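Local coordinates for protein fumarate lyase (Mesorhizobium sp., PDB 3C8T) that belongs to the fumarate lyase family of largely helical proteins and assembles from four copies of its chain, at residues A23-I27 / P64-R70; V35-R39 / A52-T56; D109-V113 / V185-E189. All coordinates share one frame; numbering follows the deposited sequence.

Interaction 1 of 3, residues A23-I27 / P64-R70; sequences AQSFI and PEMERLR
Bends at chi2 and chi3 (-55°) curl the M66 side chain round so that its methyl group, rather than its stem, meets A23, while I27, with CG1 beside the backbone N (chi1 -64°) and CG2 anti to it, spreads its two branches toward different partners. The setting is a nearly perpendicular helix-helix crossing: the axes of the short segments 23-27 and 66-70 run 85° apart and approach no closer than 11.8 Å, a wide separation that side chains must bridge. No hydrogen bond spans it, and the contact illustrates how flexible apolar chains join helices that sit far apart.

M66 does most of the bridging. Its CE lies 3.7 Å from A23 CB and also rests near CG1 of I27, the M66 and I27 side chains sliding past each other in opposite directions. The branches of I27 then divide their work. CG2 packs on the ring of P64, 3.9 Å from CG, in the loop leading into helix 66-76; CG1 meets CD1 of L69 at 3.9 Å, the two side chains reaching toward each other tip to tip. L69 also packs on P82, L83 and Q86 of helix 80-91, so the contact continues into a third helix.

The start of helix 66-76 carries its own polar link. E65 stands at the N-cap, and its OE1 forms a salt bridge with R68 NH1 (2.8 Å), set at the edge of the guanidinium. The contact also lies at a subunit boundary: L7 of the second subunit packs on both A23 and R70. R70, extended from CG to NE, brings NH2 to 3.5 Å from A23 CB, with the guanidinium oblique to that methyl.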
loop_
_atom_site.group_PDB
_atom_site.type_symbol
_atom_site.label_atom_id
_atom_site.label_comp_id
_atom_site.label_asym_id
_atom_site.label_seq_id
_atom_site.Cartn_x
_atom_site.Cartn_y
_atom_site.Cartn_z
ATOM N N ALA A 23 -1.677 26.816 7.878
ATOM C CA ALA A 23 -2.342 27.719 6.949
ATOM C C ALA A 23 -1.640 29.076 6.864
ATOM O O ALA A 23 -1.416 29.612 5.763
ATOM C CB ALA A 23 -3.731 27.908 7.382
ATOM N N GLN A 24 -1.288 29.615 8.033
ATOM C CA GLN A 24 -0.672 30.940 8.169
ATOM C C GLN A 24 0.639 30.981 7.412
ATOM O O GLN A 24 0.917 31.924 6.651
ATOM C CB GLN A 24 -0.431 31.251 9.649
ATOM C CG GLN A 24 -1.738 31.345 10.541
ATOM C CD GLN A 24 -2.601 30.031 10.714
ATOM O OE1 GLN A 24 -2.198 28.889 10.383
ATOM N NE2 GLN A 24 -3.809 30.221 11.257
ATOM N N SER A 25 1.464 29.966 7.635
ATOM C CA SER A 25 2.702 29.860 6.909
ATOM C C SER A 25 2.468 29.686 5.386
ATOM O O SER A 25 3.102 30.349 4.596
ATOM C CB SER A 25 3.582 28.756 7.507
ATOM O OG SER A 25 4.840 28.800 6.886
ATOM N N PHE A 26 1.533 28.839 4.986
ATOM C CA PHE A 26 1.226 28.626 3.554
ATOM C C PHE A 26 0.841 29.937 2.888
ATOM O O PHE A 26 1.462 30.358 1.922
ATOM C CB PHE A 26 0.108 27.584 3.372
ATOM C CG PHE A 26 -0.222 27.283 1.923
ATOM C CD1 PHE A 26 0.705 26.637 1.100
ATOM C CD2 PHE A 26 -1.473 27.609 1.394
ATOM C CE1 PHE A 26 0.412 26.342 -0.235
ATOM C CE2 PHE A 26 -1.775 27.312 0.055
ATOM C CZ PHE A 26 -0.821 26.691 -0.767
ATOM N N ILE A 27 -0.180 30.584 3.436
ATOM C CA ILE A 27 -0.628 31.911 3.027
ATOM C C ILE A 27 0.505 32.907 2.942
ATOM O O ILE A 27 0.630 33.583 1.928
ATOM C CB ILE A 27 -1.787 32.464 3.942
ATOM C CG1 ILE A 27 -3.037 31.579 3.793
ATOM C CG2 ILE A 27 -2.063 33.984 3.657
ATOM C CD1 ILE A 27 -3.438 31.265 2.315
ATOM N N PRO A 64 -3.268 38.927 6.598
ATOM C CA PRO A 64 -4.486 38.287 6.094
ATOM C C PRO A 64 -5.535 38.133 7.180
ATOM O O PRO A 64 -5.200 38.023 8.358
ATOM C CB PRO A 64 -4.008 36.910 5.653
ATOM C CG PRO A 64 -2.733 36.685 6.432
ATOM C CD PRO A 64 -2.102 38.037 6.499
ATOM N N GLU A 65 -6.795 38.135 6.758
ATOM C CA GLU A 65 -7.908 37.855 7.624
ATOM C C GLU A 65 -8.241 36.369 7.481
ATOM O O GLU A 65 -9.012 35.976 6.597
ATOM C CB GLU A 65 -9.074 38.729 7.175
ATOM C CG GLU A 65 -9.845 39.337 8.297
ATOM C CD GLU A 65 -10.496 40.641 7.886
ATOM O OE1 GLU A 65 -9.785 41.522 7.334
ATOM O OE2 GLU A 65 -11.731 40.768 8.094
ATOM N N MET A 66 -7.638 35.542 8.340
ATOM C CA MET A 66 -7.635 34.063 8.176
ATOM C C MET A 66 -8.995 33.352 8.211
ATOM O O MET A 66 -9.220 32.416 7.441
ATOM C CB MET A 66 -6.647 33.377 9.137
ATOM C CG MET A 66 -5.160 33.706 8.865
ATOM S SD MET A 66 -4.437 33.175 7.275
ATOM C CE MET A 66 -4.827 31.405 7.347
ATOM N N GLU A 67 -9.889 33.785 9.092
ATOM C CA GLU A 67 -11.241 33.212 9.145
ATOM C C GLU A 67 -12.058 33.512 7.878
ATOM O O GLU A 67 -12.736 32.629 7.355
ATOM C CB GLU A 67 -11.984 33.672 10.435
ATOM N N ARG A 68 -11.958 34.747 7.374
ATOM C CA ARG A 68 -12.568 35.174 6.097
ATOM C C ARG A 68 -12.019 34.313 4.947
ATOM O O ARG A 68 -12.781 33.820 4.112
ATOM C CB ARG A 68 -12.273 36.654 5.845
ATOM C CG ARG A 68 -13.426 37.489 5.270
ATOM C CD ARG A 68 -13.101 39.004 5.346
ATOM N NE ARG A 68 -12.680 39.564 4.057
ATOM C CZ ARG A 68 -11.748 40.511 3.907
ATOM N NH1 ARG A 68 -11.098 41.004 4.964
ATOM N NH2 ARG A 68 -11.438 40.964 2.694
ATOM N N LEU A 69 -10.691 34.116 4.940
ATOM C CA LEU A 69 -10.018 33.248 3.969
ATOM C C LEU A 69 -10.557 31.826 3.984
ATOM O O LEU A 69 -10.890 31.269 2.928
ATOM C CB LEU A 69 -8.502 33.233 4.191
ATOM C CG LEU A 69 -7.640 34.167 3.334
ATOM C CD1 LEU A 69 -6.147 33.890 3.505
ATOM C CD2 LEU A 69 -8.032 34.040 1.865
ATOM N N ARG A 70 -10.650 31.238 5.177
ATOM C CA ARG A 70 -11.155 29.866 5.316
ATOM C C ARG A 70 -12.570 29.720 4.770
ATOM O O ARG A 70 -12.867 28.780 4.040
ATOM C CB ARG A 70 -11.091 29.397 6.771
ATOM C CG ARG A 70 -9.676 29.148 7.250
ATOM C CD ARG A 70 -9.605 28.431 8.586
ATOM N NE ARG A 70 -8.278 27.842 8.778
ATOM C CZ ARG A 70 -7.861 26.722 8.190
ATOM N NH1 ARG A 70 -8.653 26.051 7.353
ATOM N NH2 ARG A 70 -6.644 26.271 8.429
#

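Interaction 2 of 3, residues V35-R39 / A52-T56; sequences VALAR and AAGIT
Apolar packing comes first, and it centres on A38 and I55. The methyl of A38 sits against both methyls of I55, with CB 3.9 Å from I55 CG2 and equally close to CD1. One turn earlier, V35 adds its CG2 at 4.2 Å from I55 CG2. A52 fills the other end: its CB lies 3.5 Å from the backbone O of A38, so here a methyl rests on the main chain of the opposing helix. Such small residues leave little between the two backbones, and the CA atoms of A38 and A52 come within 5.2 Å of each other.

Polar groups gather on one flank, where R39 and T56 cross at about a right angle. T56 has OG1 beside its backbone N (chi1 -65°), which turns the hydroxyl back along its own helix to donate to A52 O at 3.1 Å. It approaches from 42° above the carbonyl plane, and the same oxygen also accepts from T56 N. R39 NE stands 2.9 Å from T56 OG1, yet the angle is too poor for a hydrogen bond. T56 CG2 lies over one face of the guanidinium, offset toward its rim, and R39 NH1 has a long, weak ion pair with E214 of helix 204-215.

The whole is an antiparallel helical hairpin: helices 23-43 and 49-61, joined by a short connection, pack at 161° and 9.0 Å between the segment axes, their alanines permitting the close approach.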
loop_
_atom_site.group_PDB
_atom_site.type_symbol
_atom_site.label_atom_id
_atom_site.label_comp_id
_atom_site.label_asym_id
_atom_site.label_seq_id
_atom_site.Cartn_x
_atom_site.Cartn_y
_atom_site.Cartn_z
ATOM N N VAL A 35 4.055 38.760 -4.659
ATOM C CA VAL A 35 4.880 39.962 -4.599
ATOM C C VAL A 35 6.069 39.798 -5.513
ATOM O O VAL A 35 6.411 40.719 -6.260
ATOM C CB VAL A 35 5.395 40.230 -3.144
ATOM C CG1 VAL A 35 6.531 41.283 -3.123
ATOM C CG2 VAL A 35 4.271 40.647 -2.259
ATOM N N ALA A 36 6.701 38.627 -5.467
ATOM C CA ALA A 36 7.853 38.357 -6.304
ATOM C C ALA A 36 7.410 38.357 -7.758
ATOM O O ALA A 36 8.150 38.813 -8.635
ATOM C CB ALA A 36 8.511 37.035 -5.920
ATOM N N LEU A 37 6.199 37.882 -8.032
ATOM C CA LEU A 37 5.694 37.873 -9.422
ATOM C C LEU A 37 5.536 39.296 -9.956
ATOM O O LEU A 37 5.930 39.578 -11.094
ATOM C CB LEU A 37 4.381 37.112 -9.532
ATOM C CG LEU A 37 3.650 37.136 -10.887
ATOM C CD1 LEU A 37 4.431 36.451 -12.017
ATOM C CD2 LEU A 37 2.321 36.512 -10.708
ATOM N N ALA A 38 4.985 40.179 -9.118
ATOM C CA ALA A 38 4.832 41.618 -9.439
ATOM C C ALA A 38 6.172 42.271 -9.725
ATOM O O ALA A 38 6.297 43.037 -10.691
ATOM C CB ALA A 38 4.140 42.357 -8.303
ATOM N N ARG A 39 7.169 41.948 -8.896
ATOM C CA ARG A 39 8.507 42.497 -9.046
ATOM C C ARG A 39 9.179 42.035 -10.311
ATOM O O ARG A 39 9.793 42.836 -11.032
ATOM C CB ARG A 39 9.384 42.088 -7.874
ATOM C CG ARG A 39 10.222 43.224 -7.353
ATOM C CD ARG A 39 9.511 43.900 -6.199
ATOM N NE ARG A 39 9.333 42.960 -5.083
ATOM C CZ ARG A 39 10.288 42.629 -4.212
ATOM N NH1 ARG A 39 11.506 43.172 -4.305
ATOM N NH2 ARG A 39 10.016 41.758 -3.238
ATOM N N ALA A 52 4.217 47.675 -8.991
ATOM C CA ALA A 52 5.018 46.686 -8.227
ATOM C C ALA A 52 5.509 47.246 -6.890
ATOM O O ALA A 52 5.423 46.572 -5.863
ATOM C CB ALA A 52 6.202 46.121 -9.079
ATOM N N ALA A 53 5.989 48.496 -6.908
ATOM C CA ALA A 53 6.389 49.202 -5.687
ATOM C C ALA A 53 5.233 49.228 -4.691
ATOM O O ALA A 53 5.405 48.929 -3.511
ATOM C CB ALA A 53 6.840 50.629 -6.034
ATOM N N GLY A 54 4.046 49.568 -5.192
ATOM C CA GLY A 54 2.828 49.649 -4.379
ATOM C C GLY A 54 2.488 48.281 -3.818
ATOM O O GLY A 54 2.182 48.140 -2.648
ATOM N N ILE A 55 2.548 47.264 -4.666
ATOM C CA ILE A 55 2.299 45.899 -4.209
ATOM C C ILE A 55 3.349 45.487 -3.152
ATOM O O ILE A 55 2.995 44.932 -2.115
ATOM C CB ILE A 55 2.266 44.893 -5.411
ATOM C CG1 ILE A 55 0.917 44.978 -6.156
ATOM C CG2 ILE A 55 2.569 43.424 -4.950
ATOM C CD1 ILE A 55 1.042 44.659 -7.607
ATOM N N THR A 56 4.631 45.754 -3.418
ATOM C CA THR A 56 5.665 45.370 -2.456
ATOM C C THR A 56 5.386 46.008 -1.084
ATOM O O THR A 56 5.304 45.288 -0.074
ATOM C CB THR A 56 7.082 45.669 -2.953
ATOM O OG1 THR A 56 7.358 44.859 -4.099
ATOM C CG2 THR A 56 8.130 45.359 -1.850
#

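Interaction 3 of 3, residues D109-V113 / V185-E189; sequences DTATV and VLVVE
V113 and L186 meet where the long helix 104-140 packs against the loop that leaves helix 160-185, a buried helix-to-loop contact that opens with an inverse gamma turn centred on L186. The turn is closed by a weak bond from V187 N to V185 O. V113, with CG1 anti to its backbone N (chi1 161°), points both methyls at the backbone of this turn: CG1 approaches V187 O at 3.5 Å and CG2 lies 3.6 Å from V185 O. L186 in turn lays CD2 against V113 O at 3.6 Å.

One turn back along the helix the chemistry becomes polar. T110 OG1 accepts a hydrogen bond from E189 N (2.9 Å, 145° at the hydrogen), and the same hydroxyl is bonded to D106 O, so a single side-chain oxygen ties the loop backbone to the helix's preceding turn. T110 CG2 and V188 CG2 lie near each other alongside this bond. The loop is also held through backbone hydrogen bonds of L186 and V188 with G218.

D109 and E189 complete the contact, their side chains side by side and pointing the same way, with CB atoms only 3.4 Å apart. Each carboxylate has partners beyond the pair: D109 OD2 forms a salt bridge with R228, and E189 OE1 takes a hydrogen bond from W224 N. Their planes are turned 32° from one another, and D109 OD2 stands 2.5 Å from E189 OE2.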
loop_
_atom_site.group_PDB
_atom_site.type_symbol
_atom_site.label_atom_id
_atom_site.label_comp_id
_atom_site.label_asym_id
_atom_site.label_seq_id
_atom_site.Cartn_x
_atom_site.Cartn_y
_atom_site.Cartn_z
ATOM N N ASP A 109 1.558 25.621 -5.943
ATOM C CA ASP A 109 2.745 24.800 -6.190
ATOM C C ASP A 109 4.012 25.497 -5.720
ATOM O O ASP A 109 4.869 24.914 -5.040
ATOM C CB ASP A 109 2.907 24.535 -7.694
ATOM C CG ASP A 109 2.196 23.255 -8.175
ATOM O OD1 ASP A 109 1.582 22.540 -7.372
ATOM O OD2 ASP A 109 2.275 22.958 -9.387
ATOM N N THR A 110 4.128 26.761 -6.084
ATOM C CA THR A 110 5.310 27.552 -5.719
ATOM C C THR A 110 5.417 27.790 -4.232
ATOM O O THR A 110 6.495 27.623 -3.670
ATOM C CB THR A 110 5.368 28.896 -6.476
ATOM O OG1 THR A 110 5.467 28.650 -7.887
ATOM C CG2 THR A 110 6.606 29.689 -6.012
ATOM N N ALA A 111 4.326 28.170 -3.575
ATOM C CA ALA A 111 4.322 28.272 -2.098
ATOM C C ALA A 111 4.664 26.955 -1.413
ATOM O O ALA A 111 5.353 26.946 -0.390
ATOM C CB ALA A 111 2.974 28.779 -1.585
ATOM N N THR A 112 4.134 25.846 -1.954
ATOM C CA THR A 112 4.503 24.491 -1.492
ATOM C C THR A 112 5.990 24.257 -1.626
ATOM O O THR A 112 6.623 23.751 -0.692
ATOM C CB THR A 112 3.686 23.385 -2.214
ATOM O OG1 THR A 112 2.300 23.606 -1.943
ATOM C CG2 THR A 112 4.069 21.966 -1.759
ATOM N N VAL A 113 6.561 24.612 -2.776
ATOM C CA VAL A 113 8.007 24.456 -2.962
ATOM C C VAL A 113 8.808 25.273 -1.921
ATOM O O VAL A 113 9.804 24.805 -1.385
ATOM C CB VAL A 113 8.423 24.717 -4.445
ATOM C CG1 VAL A 113 9.896 25.011 -4.588
ATOM C CG2 VAL A 113 8.025 23.508 -5.347
ATOM N N VAL A 185 13.352 19.164 -6.989
ATOM C CA VAL A 185 12.094 19.578 -6.427
ATOM C C VAL A 185 12.043 21.097 -6.224
ATOM O O VAL A 185 10.957 21.669 -6.277
ATOM C CB VAL A 185 11.716 18.782 -5.114
ATOM C CG1 VAL A 185 12.676 19.104 -3.971
ATOM C CG2 VAL A 185 10.262 19.068 -4.688
ATOM N N LEU A 186 13.191 21.756 -6.028
ATOM C CA LEU A 186 13.143 23.200 -5.690
ATOM C C LEU A 186 13.156 24.109 -6.923
ATOM O O LEU A 186 14.131 24.833 -7.182
ATOM C CB LEU A 186 14.197 23.590 -4.651
ATOM C CG LEU A 186 14.108 22.821 -3.315
ATOM C CD1 LEU A 186 15.321 23.153 -2.430
ATOM C CD2 LEU A 186 12.799 23.099 -2.549
ATOM N N VAL A 187 12.045 24.083 -7.648
ATOM C CA VAL A 187 11.879 24.858 -8.860
ATOM C C VAL A 187 10.562 25.567 -8.757
ATOM O O VAL A 187 9.640 25.100 -8.089
ATOM C CB VAL A 187 11.916 23.995 -10.190
ATOM C CG1 VAL A 187 13.300 23.452 -10.467
ATOM C CG2 VAL A 187 10.902 22.873 -10.184
ATOM N N VAL A 188 10.489 26.726 -9.409
ATOM C CA VAL A 188 9.293 27.572 -9.428
ATOM C C VAL A 188 8.194 26.872 -10.209
ATOM O O VAL A 188 8.476 26.081 -11.141
ATOM C CB VAL A 188 9.659 28.981 -10.061
ATOM C CG1 VAL A 188 9.619 28.983 -11.632
ATOM C CG2 VAL A 188 8.775 30.041 -9.517
ATOM N N GLU A 189 6.944 27.135 -9.855
ATOM C CA GLU A 189 5.863 26.851 -10.807
ATOM C C GLU A 189 5.202 28.167 -11.260
ATOM O O GLU A 189 4.581 28.859 -10.440
ATOM C CB GLU A 189 4.792 25.930 -10.218
ATOM C CG GLU A 189 3.707 25.604 -11.236
ATOM C CD GLU A 189 3.987 24.315 -11.974
ATOM O OE1 GLU A 189 4.520 24.409 -13.081
ATOM O OE2 GLU A 189 3.695 23.220 -11.440
#

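How the interactions relate
Interactions 1 and 2 hold the same element, helix 23-43, one near its start and one farther along, yet in different ways: 23-27 is bridged at long range by flexible side chains beside another subunit, whereas 35-39 lies close against its hairpin partner. Interaction 1 is only partly buried; interactions 2 and 3 are buried, and neither is touched by another chain of the assembly. Interaction 3 is the one with a hydrogen bond across its segments and with two carboxylates close together. It meets interaction 1 directly, F26 CE1 packing 3.8 Å from A111 CB, while interaction 2 touches neither of the others.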